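Local coordinates for designed helical repeat protein (Synthetic construct, PDB 5CWM) that has no known natural function, being a computationally designed scaffold of repeated helical hairpins built to explore repeat-protein architectures, at residues A[151-155]-A[206-210]. Coordinates in Å, arbitrary orientation, origin at the centre of the assembly. Residues are numbered along the deposited sequence.
Sequences LRVAE and RAERV
Segments 151-155 and 206-210 are α-helical throughout, each an interior piece from the N-terminal half of a longer helix, and run side by side in the same direction: their axes lie 5° from parallel and come no closer than 11.0 Å. The CA atoms of E155 and R206 form the closest pair, 6.7 Å apart. At this spacing long polar side chains do most of the bridging. E155 is extended (chi1 and chi2 both t) and sends its carboxylate between two arginines one turn apart on the facing helix. OE1 of E155 receives a very short hydrogen bond from NH1 of R206 (2.4 Å), and OE2 of E155 one from NH1 of R209 (3.2 Å); both are salt bridges, so one acid ties two bases into a network. R206 (m at chi1, then t, t) reaches across to helix 144-170, where one face of its guanidinium lies over the backbone of L151 and R152, with NE of R206 3.7 Å from CB of L151. Next to the charged cluster, CG of E155 meets CG2 of V210 at 4.3 Å. The parallel pair 144-170 and 201-226 are equivalent helices of successive helical-hairpin repeats, with helix 174-198 packing against both: its I194 touches L151, and its L191 and V184 touch R206 and V210, while V153 and A154 pack against helix 117-141.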
ATOM      1  N   LEU A 151      -2.331  11.571  -3.382  1.00 74.18           N
ATOM      2  CA  LEU A 151      -2.558  12.392  -2.194  1.00 76.70           C
ATOM      3  C   LEU A 151      -3.765  11.913  -1.388  1.00 78.47           C
ATOM      4  O   LEU A 151      -3.718  11.844  -0.151  1.00 80.53           O
ATOM      5  CB  LEU A 151      -2.749  13.856  -2.592  1.00 80.51           C
ATOM      6  CG  LEU A 151      -1.642  14.489  -3.438  1.00 82.71           C
ATOM      7  CD1 LEU A 151      -1.995  15.922  -3.807  1.00 87.19           C
ATOM      8  CD2 LEU A 151      -0.310  14.435  -2.708  1.00 83.29           C
ATOM      9  N   ARG A 152      -4.838  11.578  -2.100  1.00 80.22           N
ATOM     10  CA  ARG A 152      -6.063  11.079  -1.480  1.00 81.41           C
ATOM     11  C   ARG A 152      -5.784   9.837  -0.637  1.00 73.53           C
ATOM     12  O   ARG A 152      -6.173   9.767   0.530  1.00 72.80           O
ATOM     13  CB  ARG A 152      -7.108  10.769  -2.556  1.00 89.73           C
ATOM     14  CG  ARG A 152      -8.553  10.999  -2.137  1.00 99.97           C
ATOM     15  CD  ARG A 152      -9.135   9.810  -1.391  1.00106.28           C
ATOM     16  NE  ARG A 152      -9.182  10.033   0.051  1.00115.30           N
ATOM     17  CZ  ARG A 152      -9.835   9.252   0.905  1.00116.36           C
ATOM     18  NH1 ARG A 152     -10.500   8.194   0.463  1.00115.41           N
ATOM     19  NH2 ARG A 152      -9.827   9.530   2.202  1.00116.36           N
ATOM     20  N   VAL A 153      -5.099   8.867  -1.234  1.00 69.92           N
ATOM     21  CA  VAL A 153      -4.740   7.629  -0.550  1.00 67.17           C
ATOM     22  C   VAL A 153      -3.819   7.898   0.640  1.00 67.44           C
ATOM     23  O   VAL A 153      -3.967   7.289   1.699  1.00 70.16           O
ATOM     24  CB  VAL A 153      -4.067   6.633  -1.521  1.00 66.24           C
ATOM     25  CG1 VAL A 153      -3.399   5.495  -0.764  1.00 67.66           C
ATOM     26  CG2 VAL A 153      -5.089   6.091  -2.509  1.00 67.54           C
ATOM     27  N   ALA A 154      -2.875   8.817   0.458  1.00 66.28           N
ATOM     28  CA  ALA A 154      -1.977   9.237   1.532  1.00 67.44           C
ATOM     29  C   ALA A 154      -2.754   9.722   2.755  1.00 69.42           C
ATOM     30  O   ALA A 154      -2.667   9.131   3.842  1.00 68.67           O
ATOM     31  CB  ALA A 154      -1.036  10.327   1.039  1.00 55.90           C
ATOM     32  N   GLU A 155      -3.505  10.806   2.575  1.00 74.63           N
ATOM     33  CA  GLU A 155      -4.301  11.368   3.663  1.00 78.49           C
ATOM     34  C   GLU A 155      -5.273  10.334   4.239  1.00 79.34           C
ATOM     35  O   GLU A 155      -5.570  10.350   5.436  1.00 84.70           O
ATOM     36  CB  GLU A 155      -5.066  12.605   3.186  1.00 81.71           C
ATOM     37  CG  GLU A 155      -5.760  13.369   4.303  1.00 86.88           C
ATOM     38  CD  GLU A 155      -6.456  14.623   3.813  1.00 90.74           C
ATOM     39  OE1 GLU A 155      -6.439  14.876   2.590  1.00 90.17           O
ATOM     40  OE2 GLU A 155      -7.019  15.356   4.654  1.00 93.73           O
ATOM     41  N   ARG A 206      -3.522  19.385   2.757  1.00107.39           N
ATOM     42  CA  ARG A 206      -3.550  18.027   3.285  1.00 97.43           C
ATOM     43  C   ARG A 206      -2.474  17.837   4.350  1.00100.02           C
ATOM     44  O   ARG A 206      -2.719  17.225   5.392  1.00 97.59           O
ATOM     45  CB  ARG A 206      -3.370  17.004   2.159  1.00 86.47           C
ATOM     46  CG  ARG A 206      -4.473  17.025   1.111  1.00 81.67           C
ATOM     47  CD  ARG A 206      -4.308  15.897   0.104  1.00 74.59           C
ATOM     48  NE  ARG A 206      -5.331  15.934  -0.938  1.00 73.06           N
ATOM     49  CZ  ARG A 206      -6.510  15.325  -0.853  1.00 72.80           C
ATOM     50  NH1 ARG A 206      -6.823  14.627   0.229  1.00 68.85           N
ATOM     51  NH2 ARG A 206      -7.377  15.413  -1.853  1.00 79.21           N
ATOM     52  N   ALA A 207      -1.288  18.380   4.088  1.00107.14           N
ATOM     53  CA  ALA A 207      -0.188  18.318   5.044  1.00116.27           C
ATOM     54  C   ALA A 207      -0.552  19.033   6.341  1.00125.72           C
ATOM     55  O   ALA A 207      -0.209  18.569   7.428  1.00134.78           O
ATOM     56  CB  ALA A 207       1.074  18.917   4.448  1.00123.45           C
ATOM     57  N   GLU A 208      -1.247  20.160   6.220  1.00127.05           N
ATOM     58  CA  GLU A 208      -1.701  20.903   7.393  1.00128.85           C
ATOM     59  C   GLU A 208      -2.681  20.072   8.216  1.00121.56           C
ATOM     60  O   GLU A 208      -2.550  19.969   9.442  1.00121.65           O
ATOM     61  CB  GLU A 208      -2.347  22.228   6.978  1.00136.36           C
ATOM     62  CG  GLU A 208      -1.388  23.209   6.323  1.00143.52           C
ATOM     63  CD  GLU A 208      -2.066  24.493   5.887  1.00149.61           C
ATOM     64  OE1 GLU A 208      -3.265  24.668   6.191  1.00151.18           O
ATOM     65  OE2 GLU A 208      -1.399  25.327   5.239  1.00153.56           O
ATOM     66  N   ARG A 209      -3.658  19.476   7.533  1.00113.92           N
ATOM     67  CA  ARG A 209      -4.641  18.620   8.194  1.00106.28           C
ATOM     68  C   ARG A 209      -3.962  17.474   8.941  1.00102.67           C
ATOM     69  O   ARG A 209      -4.236  17.236  10.122  1.00104.58           O
ATOM     70  CB  ARG A 209      -5.641  18.053   7.183  1.00 98.90           C
ATOM     71  CG  ARG A 209      -6.382  19.092   6.358  1.00 97.48           C
ATOM     72  CD  ARG A 209      -7.558  18.460   5.623  1.00 83.58           C
ATOM     73  NE  ARG A 209      -8.060  19.303   4.543  1.00 85.27           N
ATOM     74  CZ  ARG A 209      -7.800  19.099   3.255  1.00 94.24           C
ATOM     75  NH1 ARG A 209      -7.045  18.074   2.886  1.00 78.96           N
ATOM     76  NH2 ARG A 209      -8.298  19.915   2.337  1.00 95.39           N
ATOM     77  N   VAL A 210      -3.073  16.772   8.244  1.00 99.72           N
ATOM     78  CA  VAL A 210      -2.357  15.642   8.829  1.00 98.94           C
ATOM     79  C   VAL A 210      -1.517  16.078  10.030  1.00108.45           C
ATOM     80  O   VAL A 210      -1.471  15.385  11.047  1.00107.89           O
ATOM     81  CB  VAL A 210      -1.455  14.950   7.786  1.00 93.02           C
ATOM     82  CG1 VAL A 210      -0.594  13.884   8.441  1.00 90.62           C
ATOM     83  CG2 VAL A 210      -2.301  14.338   6.681  1.00 89.87           C
TER